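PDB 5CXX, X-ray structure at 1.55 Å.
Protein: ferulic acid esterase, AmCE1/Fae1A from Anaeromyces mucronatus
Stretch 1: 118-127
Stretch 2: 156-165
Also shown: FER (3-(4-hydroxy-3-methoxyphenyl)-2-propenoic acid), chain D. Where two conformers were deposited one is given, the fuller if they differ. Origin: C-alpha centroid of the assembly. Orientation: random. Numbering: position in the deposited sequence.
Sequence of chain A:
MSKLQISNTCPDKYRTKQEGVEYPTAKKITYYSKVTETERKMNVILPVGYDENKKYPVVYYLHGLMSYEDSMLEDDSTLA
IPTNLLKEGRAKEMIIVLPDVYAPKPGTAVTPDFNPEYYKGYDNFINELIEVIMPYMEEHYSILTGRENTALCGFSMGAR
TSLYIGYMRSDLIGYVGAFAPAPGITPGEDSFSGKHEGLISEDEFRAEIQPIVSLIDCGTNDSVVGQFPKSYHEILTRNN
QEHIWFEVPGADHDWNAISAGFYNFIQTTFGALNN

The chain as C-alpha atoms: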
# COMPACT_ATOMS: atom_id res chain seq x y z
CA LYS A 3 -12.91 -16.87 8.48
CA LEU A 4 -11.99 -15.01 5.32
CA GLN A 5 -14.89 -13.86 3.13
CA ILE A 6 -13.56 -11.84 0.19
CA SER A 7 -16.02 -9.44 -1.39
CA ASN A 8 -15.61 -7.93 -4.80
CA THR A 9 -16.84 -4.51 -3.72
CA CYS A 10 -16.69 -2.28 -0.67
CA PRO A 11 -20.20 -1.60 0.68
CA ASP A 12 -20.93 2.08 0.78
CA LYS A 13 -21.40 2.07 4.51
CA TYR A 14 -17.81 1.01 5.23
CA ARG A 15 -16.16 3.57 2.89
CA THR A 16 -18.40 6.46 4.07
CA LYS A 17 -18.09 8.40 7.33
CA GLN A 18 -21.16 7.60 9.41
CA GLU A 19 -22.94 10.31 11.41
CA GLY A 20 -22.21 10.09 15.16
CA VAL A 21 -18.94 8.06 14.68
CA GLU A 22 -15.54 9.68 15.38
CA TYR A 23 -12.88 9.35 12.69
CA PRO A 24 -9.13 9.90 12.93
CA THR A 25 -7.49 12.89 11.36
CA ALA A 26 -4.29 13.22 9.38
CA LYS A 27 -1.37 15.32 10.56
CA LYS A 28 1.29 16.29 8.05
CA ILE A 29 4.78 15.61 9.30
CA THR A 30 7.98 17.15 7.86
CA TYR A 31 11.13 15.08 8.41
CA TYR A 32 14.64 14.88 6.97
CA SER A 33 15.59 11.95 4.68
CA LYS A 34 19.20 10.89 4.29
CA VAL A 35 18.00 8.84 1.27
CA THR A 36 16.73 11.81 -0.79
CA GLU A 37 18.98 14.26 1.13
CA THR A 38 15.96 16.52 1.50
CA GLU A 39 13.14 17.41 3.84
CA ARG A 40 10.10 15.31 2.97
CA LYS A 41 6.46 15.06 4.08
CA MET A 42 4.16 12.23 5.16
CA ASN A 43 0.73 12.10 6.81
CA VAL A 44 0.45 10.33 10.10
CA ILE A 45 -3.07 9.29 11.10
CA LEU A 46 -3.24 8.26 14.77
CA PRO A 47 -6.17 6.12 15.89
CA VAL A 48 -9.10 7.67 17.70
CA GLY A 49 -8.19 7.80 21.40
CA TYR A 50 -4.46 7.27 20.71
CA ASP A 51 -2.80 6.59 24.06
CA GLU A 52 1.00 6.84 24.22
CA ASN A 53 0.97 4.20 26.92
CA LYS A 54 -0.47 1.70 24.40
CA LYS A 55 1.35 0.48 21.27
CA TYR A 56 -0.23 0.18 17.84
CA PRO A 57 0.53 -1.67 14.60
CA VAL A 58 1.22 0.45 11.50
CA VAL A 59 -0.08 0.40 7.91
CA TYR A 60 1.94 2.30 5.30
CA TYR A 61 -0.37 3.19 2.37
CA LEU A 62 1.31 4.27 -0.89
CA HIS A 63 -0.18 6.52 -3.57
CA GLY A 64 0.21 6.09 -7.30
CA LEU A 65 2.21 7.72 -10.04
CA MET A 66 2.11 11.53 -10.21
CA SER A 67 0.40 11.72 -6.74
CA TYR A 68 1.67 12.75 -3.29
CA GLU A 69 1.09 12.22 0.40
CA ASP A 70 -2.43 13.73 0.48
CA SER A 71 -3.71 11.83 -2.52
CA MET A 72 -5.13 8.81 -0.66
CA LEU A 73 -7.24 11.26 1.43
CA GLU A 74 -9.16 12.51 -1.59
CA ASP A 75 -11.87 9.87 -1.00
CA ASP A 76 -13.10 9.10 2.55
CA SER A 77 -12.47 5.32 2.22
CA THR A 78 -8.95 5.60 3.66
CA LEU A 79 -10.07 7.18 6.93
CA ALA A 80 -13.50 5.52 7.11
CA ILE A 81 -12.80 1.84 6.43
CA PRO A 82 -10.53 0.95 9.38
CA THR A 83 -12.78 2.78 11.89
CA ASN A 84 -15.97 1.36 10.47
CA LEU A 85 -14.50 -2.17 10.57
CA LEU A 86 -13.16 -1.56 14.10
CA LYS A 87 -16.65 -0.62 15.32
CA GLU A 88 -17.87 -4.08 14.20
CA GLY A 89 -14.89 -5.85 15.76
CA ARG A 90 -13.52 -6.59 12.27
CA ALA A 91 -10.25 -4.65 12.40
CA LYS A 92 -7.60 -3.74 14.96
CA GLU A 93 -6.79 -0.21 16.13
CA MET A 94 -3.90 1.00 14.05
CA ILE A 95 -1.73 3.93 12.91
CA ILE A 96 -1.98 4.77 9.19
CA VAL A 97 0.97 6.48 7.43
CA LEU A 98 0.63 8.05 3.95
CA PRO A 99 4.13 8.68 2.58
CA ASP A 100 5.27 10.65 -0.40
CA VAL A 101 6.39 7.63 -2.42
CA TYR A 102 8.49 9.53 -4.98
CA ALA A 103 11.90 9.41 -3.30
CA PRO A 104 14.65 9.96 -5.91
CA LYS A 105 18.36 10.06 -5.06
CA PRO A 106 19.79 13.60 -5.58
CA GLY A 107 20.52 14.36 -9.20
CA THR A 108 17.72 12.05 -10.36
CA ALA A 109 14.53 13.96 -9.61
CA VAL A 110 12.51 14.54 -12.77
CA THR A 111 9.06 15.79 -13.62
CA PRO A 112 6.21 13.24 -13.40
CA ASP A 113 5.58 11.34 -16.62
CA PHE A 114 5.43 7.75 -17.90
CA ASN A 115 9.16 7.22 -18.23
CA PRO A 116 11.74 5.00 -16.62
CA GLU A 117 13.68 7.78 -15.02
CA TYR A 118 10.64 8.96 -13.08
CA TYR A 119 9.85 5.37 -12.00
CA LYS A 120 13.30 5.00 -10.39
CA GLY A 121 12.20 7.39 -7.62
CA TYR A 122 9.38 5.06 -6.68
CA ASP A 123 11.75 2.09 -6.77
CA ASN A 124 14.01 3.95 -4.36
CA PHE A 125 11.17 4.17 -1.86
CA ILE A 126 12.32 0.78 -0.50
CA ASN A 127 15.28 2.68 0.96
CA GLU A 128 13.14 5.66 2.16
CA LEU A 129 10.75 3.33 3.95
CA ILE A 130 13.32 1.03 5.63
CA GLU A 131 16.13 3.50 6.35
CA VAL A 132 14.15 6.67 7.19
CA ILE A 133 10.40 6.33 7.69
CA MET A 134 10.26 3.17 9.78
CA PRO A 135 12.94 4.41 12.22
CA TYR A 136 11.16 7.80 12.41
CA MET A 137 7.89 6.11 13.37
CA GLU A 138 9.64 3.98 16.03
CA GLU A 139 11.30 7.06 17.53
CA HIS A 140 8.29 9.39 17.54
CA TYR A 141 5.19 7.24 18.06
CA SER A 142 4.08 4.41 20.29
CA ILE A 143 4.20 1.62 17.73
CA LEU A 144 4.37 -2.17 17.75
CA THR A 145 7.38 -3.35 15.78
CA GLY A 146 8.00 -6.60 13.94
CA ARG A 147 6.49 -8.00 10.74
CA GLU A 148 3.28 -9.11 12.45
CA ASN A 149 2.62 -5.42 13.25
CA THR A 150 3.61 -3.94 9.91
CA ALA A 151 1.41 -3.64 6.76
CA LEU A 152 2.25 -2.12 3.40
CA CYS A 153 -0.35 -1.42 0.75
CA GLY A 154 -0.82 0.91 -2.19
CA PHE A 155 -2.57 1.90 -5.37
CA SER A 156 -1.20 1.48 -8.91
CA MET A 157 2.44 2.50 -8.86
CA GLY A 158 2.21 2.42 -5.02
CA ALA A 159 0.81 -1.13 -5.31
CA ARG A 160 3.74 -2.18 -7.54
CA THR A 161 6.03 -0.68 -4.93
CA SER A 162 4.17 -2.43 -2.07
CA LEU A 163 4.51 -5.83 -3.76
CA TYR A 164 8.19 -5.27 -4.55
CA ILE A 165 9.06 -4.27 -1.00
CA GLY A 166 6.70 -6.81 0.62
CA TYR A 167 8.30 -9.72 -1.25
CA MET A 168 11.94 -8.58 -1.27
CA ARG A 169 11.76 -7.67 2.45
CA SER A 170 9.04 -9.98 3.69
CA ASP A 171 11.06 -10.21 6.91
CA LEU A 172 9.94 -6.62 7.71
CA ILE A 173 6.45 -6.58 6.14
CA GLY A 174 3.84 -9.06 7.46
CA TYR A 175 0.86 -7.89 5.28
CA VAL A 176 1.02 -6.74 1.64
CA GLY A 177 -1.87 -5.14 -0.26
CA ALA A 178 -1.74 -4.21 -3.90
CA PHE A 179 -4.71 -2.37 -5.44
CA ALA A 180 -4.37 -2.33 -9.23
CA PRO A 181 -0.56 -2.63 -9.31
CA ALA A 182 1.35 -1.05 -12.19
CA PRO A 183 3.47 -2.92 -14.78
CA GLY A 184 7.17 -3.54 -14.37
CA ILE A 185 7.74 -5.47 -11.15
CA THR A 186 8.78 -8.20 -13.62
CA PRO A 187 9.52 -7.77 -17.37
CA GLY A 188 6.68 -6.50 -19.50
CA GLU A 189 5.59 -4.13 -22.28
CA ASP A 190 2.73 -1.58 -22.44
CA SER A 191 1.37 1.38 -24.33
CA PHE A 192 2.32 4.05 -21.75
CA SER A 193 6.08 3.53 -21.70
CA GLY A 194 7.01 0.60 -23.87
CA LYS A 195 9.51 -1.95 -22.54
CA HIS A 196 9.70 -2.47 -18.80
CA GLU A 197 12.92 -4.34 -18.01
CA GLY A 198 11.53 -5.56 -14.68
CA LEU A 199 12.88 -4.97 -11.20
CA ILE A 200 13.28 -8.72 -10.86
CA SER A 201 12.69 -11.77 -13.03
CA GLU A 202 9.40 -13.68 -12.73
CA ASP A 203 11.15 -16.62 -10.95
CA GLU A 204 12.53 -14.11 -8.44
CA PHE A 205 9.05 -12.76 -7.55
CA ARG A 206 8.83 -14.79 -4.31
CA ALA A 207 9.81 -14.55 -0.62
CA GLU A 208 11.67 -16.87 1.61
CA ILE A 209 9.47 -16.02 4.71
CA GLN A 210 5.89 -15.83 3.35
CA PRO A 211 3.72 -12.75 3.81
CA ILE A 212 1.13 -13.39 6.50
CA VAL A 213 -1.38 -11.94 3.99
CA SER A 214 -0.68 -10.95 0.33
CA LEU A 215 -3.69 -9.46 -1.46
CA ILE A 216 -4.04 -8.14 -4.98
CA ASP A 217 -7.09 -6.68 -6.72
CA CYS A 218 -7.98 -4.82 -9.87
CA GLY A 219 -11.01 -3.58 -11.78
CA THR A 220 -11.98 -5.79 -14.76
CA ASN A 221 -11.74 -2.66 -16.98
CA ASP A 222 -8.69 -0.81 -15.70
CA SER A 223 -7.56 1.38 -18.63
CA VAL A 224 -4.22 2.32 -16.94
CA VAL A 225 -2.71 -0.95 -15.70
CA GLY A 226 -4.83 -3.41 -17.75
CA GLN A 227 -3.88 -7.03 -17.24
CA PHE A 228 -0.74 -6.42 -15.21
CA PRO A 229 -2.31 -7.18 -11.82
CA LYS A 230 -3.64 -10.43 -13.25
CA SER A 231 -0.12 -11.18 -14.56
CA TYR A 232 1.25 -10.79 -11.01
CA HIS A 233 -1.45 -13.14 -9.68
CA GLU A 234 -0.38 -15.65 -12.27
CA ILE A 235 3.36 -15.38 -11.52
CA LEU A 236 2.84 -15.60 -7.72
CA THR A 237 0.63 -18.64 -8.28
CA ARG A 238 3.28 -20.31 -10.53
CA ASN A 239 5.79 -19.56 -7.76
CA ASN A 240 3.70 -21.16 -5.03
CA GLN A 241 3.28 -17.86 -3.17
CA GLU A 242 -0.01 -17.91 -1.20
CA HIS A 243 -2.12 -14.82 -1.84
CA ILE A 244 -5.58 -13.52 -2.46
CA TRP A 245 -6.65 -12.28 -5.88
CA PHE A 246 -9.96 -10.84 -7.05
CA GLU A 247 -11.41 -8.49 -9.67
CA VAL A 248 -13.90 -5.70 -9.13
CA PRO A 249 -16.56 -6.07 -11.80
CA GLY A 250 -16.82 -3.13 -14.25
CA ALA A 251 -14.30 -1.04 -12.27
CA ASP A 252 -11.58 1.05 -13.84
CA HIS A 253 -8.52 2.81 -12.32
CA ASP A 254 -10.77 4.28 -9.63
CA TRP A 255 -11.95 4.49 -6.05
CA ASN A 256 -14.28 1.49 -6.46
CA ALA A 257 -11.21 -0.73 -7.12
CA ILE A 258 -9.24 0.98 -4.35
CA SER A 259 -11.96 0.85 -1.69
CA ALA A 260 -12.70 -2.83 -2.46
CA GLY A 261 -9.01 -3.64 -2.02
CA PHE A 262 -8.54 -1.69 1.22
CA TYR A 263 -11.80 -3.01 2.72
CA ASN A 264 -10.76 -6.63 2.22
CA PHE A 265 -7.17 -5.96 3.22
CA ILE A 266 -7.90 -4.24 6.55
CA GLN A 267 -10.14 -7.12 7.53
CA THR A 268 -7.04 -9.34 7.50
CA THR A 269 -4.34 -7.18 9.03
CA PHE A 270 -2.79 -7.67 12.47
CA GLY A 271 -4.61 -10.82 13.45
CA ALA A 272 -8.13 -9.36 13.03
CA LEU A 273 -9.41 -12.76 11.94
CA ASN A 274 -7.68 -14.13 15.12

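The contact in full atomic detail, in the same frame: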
# COMPACT_ATOMS: atom_id res chain seq x y z
N TYR A 118 11.54 8.59 -14.19
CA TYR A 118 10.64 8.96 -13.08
C TYR A 118 10.31 7.73 -12.18
O TYR A 118 10.25 7.80 -10.94
CB TYR A 118 9.34 9.63 -13.65
CG TYR A 118 8.36 10.08 -12.58
CD1 TYR A 118 8.72 11.10 -11.68
CD2 TYR A 118 7.06 9.58 -12.55
CE1 TYR A 118 7.82 11.49 -10.70
CE2 TYR A 118 6.15 10.00 -11.61
CZ TYR A 118 6.54 10.96 -10.67
OH TYR A 118 5.61 11.34 -9.69
N TYR A 119 10.12 6.55 -12.81
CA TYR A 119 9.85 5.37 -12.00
C TYR A 119 10.92 5.06 -10.98
O TYR A 119 10.58 4.49 -9.92
CB TYR A 119 9.67 4.15 -12.93
CG TYR A 119 8.66 4.31 -14.05
CD1 TYR A 119 7.56 5.17 -13.97
CD2 TYR A 119 8.79 3.51 -15.19
CE1 TYR A 119 6.67 5.29 -15.02
CE2 TYR A 119 7.85 3.61 -16.22
CZ TYR A 119 6.81 4.48 -16.12
OH TYR A 119 5.93 4.60 -17.18
N LYS A 120 12.19 5.33 -11.32
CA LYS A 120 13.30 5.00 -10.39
C LYS A 120 13.09 5.59 -8.99
O LYS A 120 13.51 5.02 -7.99
CB LYS A 120 14.63 5.50 -10.94
CG LYS A 120 15.07 4.66 -12.19
CD LYS A 120 16.38 5.26 -12.69
CE LYS A 120 16.82 4.56 -14.01
NZ LYS A 120 18.01 5.28 -14.56
N GLY A 121 12.47 6.77 -8.92
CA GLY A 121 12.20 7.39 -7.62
C GLY A 121 11.20 6.63 -6.77
O GLY A 121 11.35 6.60 -5.52
N TYR A 122 10.27 5.94 -7.40
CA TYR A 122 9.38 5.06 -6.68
C TYR A 122 10.11 3.79 -6.25
O TYR A 122 9.90 3.27 -5.14
CB TYR A 122 8.12 4.68 -7.58
CG TYR A 122 7.19 5.87 -7.71
CD1 TYR A 122 7.49 6.92 -8.59
CD2 TYR A 122 6.00 5.92 -6.92
CE1 TYR A 122 6.63 8.05 -8.65
CE2 TYR A 122 5.14 7.05 -7.01
CZ TYR A 122 5.49 8.08 -7.83
OH TYR A 122 4.64 9.20 -7.91
N ASP A 123 10.95 3.28 -7.15
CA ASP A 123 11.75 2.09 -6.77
C ASP A 123 12.60 2.39 -5.55
O ASP A 123 12.78 1.53 -4.66
CB ASP A 123 12.67 1.65 -7.91
CG ASP A 123 11.92 1.34 -9.21
OD1 ASP A 123 10.71 1.02 -9.09
OD2 ASP A 123 12.57 1.40 -10.27
N ASN A 124 13.12 3.61 -5.45
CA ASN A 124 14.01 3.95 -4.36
C ASN A 124 13.29 4.08 -3.03
O ASN A 124 13.93 4.19 -1.97
CB ASN A 124 14.76 5.28 -4.70
CG ASN A 124 16.01 5.43 -3.89
OD1 ASN A 124 16.80 4.47 -3.76
ND2 ASN A 124 16.26 6.66 -3.42
N PHE A 125 11.96 4.08 -3.07
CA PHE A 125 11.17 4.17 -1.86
C PHE A 125 11.45 2.99 -0.90
O PHE A 125 11.29 3.17 0.31
CB PHE A 125 9.66 4.22 -2.18
CG PHE A 125 8.84 4.50 -0.93
CD1 PHE A 125 8.87 5.77 -0.35
CD2 PHE A 125 8.11 3.50 -0.31
CE1 PHE A 125 8.21 6.03 0.85
CE2 PHE A 125 7.44 3.74 0.85
CZ PHE A 125 7.46 5.02 1.44
N ILE A 126 11.94 1.86 -1.43
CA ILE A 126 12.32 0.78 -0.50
C ILE A 126 13.37 1.28 0.50
O ILE A 126 13.30 0.98 1.69
CB ILE A 126 12.81 -0.46 -1.27
CG1 ILE A 126 13.06 -1.63 -0.28
CG2 ILE A 126 14.15 -0.18 -2.04
CD1 ILE A 126 13.25 -2.97 -1.08
N ASN A 127 14.28 2.14 0.08
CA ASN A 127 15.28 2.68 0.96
C ASN A 127 14.70 3.77 1.90
O ASN A 127 15.01 3.80 3.10
CB ASN A 127 16.47 3.25 0.14
CG ASN A 127 17.15 2.14 -0.64
OD1 ASN A 127 17.48 1.12 -0.02
ND2 ASN A 127 17.27 2.26 -1.97
N SER A 156 -1.82 1.30 -7.59
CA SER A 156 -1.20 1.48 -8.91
C SER A 156 0.31 1.50 -8.74
O SER A 156 0.87 0.45 -8.35
CB SER A 156 -1.75 2.69 -9.63
OG SER A 156 -1.50 2.52 -11.00
N MET A 157 1.02 2.59 -9.08
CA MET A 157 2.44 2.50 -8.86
C MET A 157 2.79 2.18 -7.39
O MET A 157 3.80 1.53 -7.10
CB MET A 157 3.13 3.86 -9.25
CG MET A 157 4.66 3.72 -9.35
SD MET A 157 5.11 2.77 -10.86
CE MET A 157 6.91 2.90 -10.80
N GLY A 158 1.98 2.68 -6.46
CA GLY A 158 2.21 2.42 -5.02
C GLY A 158 1.93 0.94 -4.68
O GLY A 158 2.52 0.42 -3.73
N ALA A 159 1.08 0.31 -5.47
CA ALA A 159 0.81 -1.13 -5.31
C ALA A 159 1.97 -1.99 -5.90
O ALA A 159 2.31 -3.03 -5.34
CB ALA A 159 -0.51 -1.46 -6.02
N ARG A 160 2.51 -1.57 -7.04
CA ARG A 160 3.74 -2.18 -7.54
C ARG A 160 4.84 -2.08 -6.49
O ARG A 160 5.55 -3.07 -6.20
CB ARG A 160 4.14 -1.49 -8.87
CG ARG A 160 5.65 -1.44 -9.03
CD ARG A 160 6.04 -0.98 -10.48
NE ARG A 160 7.41 -0.49 -10.43
CZ ARG A 160 8.11 -0.26 -11.55
NH1 ARG A 160 7.59 -0.52 -12.76
NH2 ARG A 160 9.35 0.24 -11.45
N THR A 161 4.95 -0.89 -5.87
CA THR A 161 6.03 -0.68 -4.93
C THR A 161 5.77 -1.51 -3.67
O THR A 161 6.71 -2.09 -3.09
CB THR A 161 6.13 0.84 -4.59
OG1 THR A 161 6.42 1.51 -5.84
CG2 THR A 161 7.27 1.11 -3.57
N SER A 162 4.51 -1.60 -3.25
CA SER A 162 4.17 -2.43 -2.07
C SER A 162 4.51 -3.90 -2.30
O SER A 162 5.03 -4.58 -1.40
CB SER A 162 2.68 -2.32 -1.72
OG SER A 162 2.38 -1.02 -1.26
N LEU A 163 4.21 -4.42 -3.50
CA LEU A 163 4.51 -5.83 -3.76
C LEU A 163 6.02 -6.07 -3.82
O LEU A 163 6.52 -7.07 -3.30
CB LEU A 163 3.92 -6.27 -5.12
CG LEU A 163 2.42 -6.54 -5.04
CD1 LEU A 163 1.80 -6.63 -6.48
CD2 LEU A 163 2.14 -7.87 -4.27
N TYR A 164 6.74 -5.12 -4.45
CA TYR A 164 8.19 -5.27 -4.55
C TYR A 164 8.81 -5.32 -3.15
O TYR A 164 9.64 -6.19 -2.83
CB TYR A 164 8.74 -4.09 -5.38
CG TYR A 164 10.24 -4.00 -5.43
CD1 TYR A 164 11.00 -5.03 -6.00
CD2 TYR A 164 10.86 -2.84 -5.01
CE1 TYR A 164 12.38 -4.91 -6.08
CE2 TYR A 164 12.28 -2.71 -5.09
CZ TYR A 164 13.00 -3.78 -5.59
OH TYR A 164 14.38 -3.65 -5.70
N ILE A 165 8.45 -4.33 -2.32
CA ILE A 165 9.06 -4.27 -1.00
C ILE A 165 8.59 -5.44 -0.16
O ILE A 165 9.37 -6.08 0.60
CB ILE A 165 8.74 -2.91 -0.33
CG1 ILE A 165 9.39 -1.75 -1.10
CG2 ILE A 165 9.24 -2.97 1.14
CD1 ILE A 165 8.82 -0.37 -0.63
C4 FER D . 2.99 2.28 -16.74
C5 FER D . 1.61 2.63 -16.73
C6 FER D . 1.04 3.10 -15.58
C3 FER D . 3.71 2.34 -15.53
C2 FER D . 3.17 2.83 -14.38
C1 FER D . 1.83 3.19 -14.39
C10 FER D . 5.64 1.81 -14.39
C7 FER D . 1.25 3.75 -13.13
C8 FER D . 0.10 4.44 -13.06
C9 FER D . -0.37 4.94 -11.70
O1 FER D . 0.30 4.75 -10.63
O2 FER D . -1.45 5.59 -11.65
O4 FER D . 3.67 1.80 -17.82
O3 FER D . 5.01 1.94 -15.66
O HOH W 1 8.25 0.74 -7.98
O HOH W 2 11.88 0.83 -12.78
O HOH W 3 15.32 -0.35 -5.64

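Two helical segments pack side by side here, burying 527 Å² between them. The one direct polar link is a salt bridge: R160 NH2 donates a nearly straight hydrogen bond to D123 OD1 at 2.8 Å. D123 CA-to-CB points sideways, but its carboxylate comes nearer the other helix, while the extended R160 chain reaches across to it. R160 is buried, and D123 meets its charge; NH1 is bonded elsewhere in the structure.

Water reinforces this pair. Water 1 donates to D123 OD1 (2.7 Å) and T161 OG1 (2.9 Å) and accepts from R160 NE (2.9 Å). Water 2 joins D123 OD2 (2.7 Å) to R160 NH2 (2.9 Å).

The remaining contact is mostly apolar. M157 is flexible and unbranched, and its side chain lies against both Y119 and Y122. Its CG lies over the face of the Y122 ring, 3.5 Å from Y122 CD2, and its CE is 3.7 Å from Y119 CB. Further along, I126 CB meets I165 CG1 at 3.7 Å, where the backbones run close. F125 CD2 lies 3.9 Å from I165 CD1, and I126 CD1 lies 4.1 Å from Y164 CE2. The hydrocarbon side chains of F125, I126 and I165 suit this part, needing no polar partners.

The ferulic acid ligand touches both stretches. M157 N donates to FER O1 (2.8 Å), and FER C10 lies over one face of the Y119 ring.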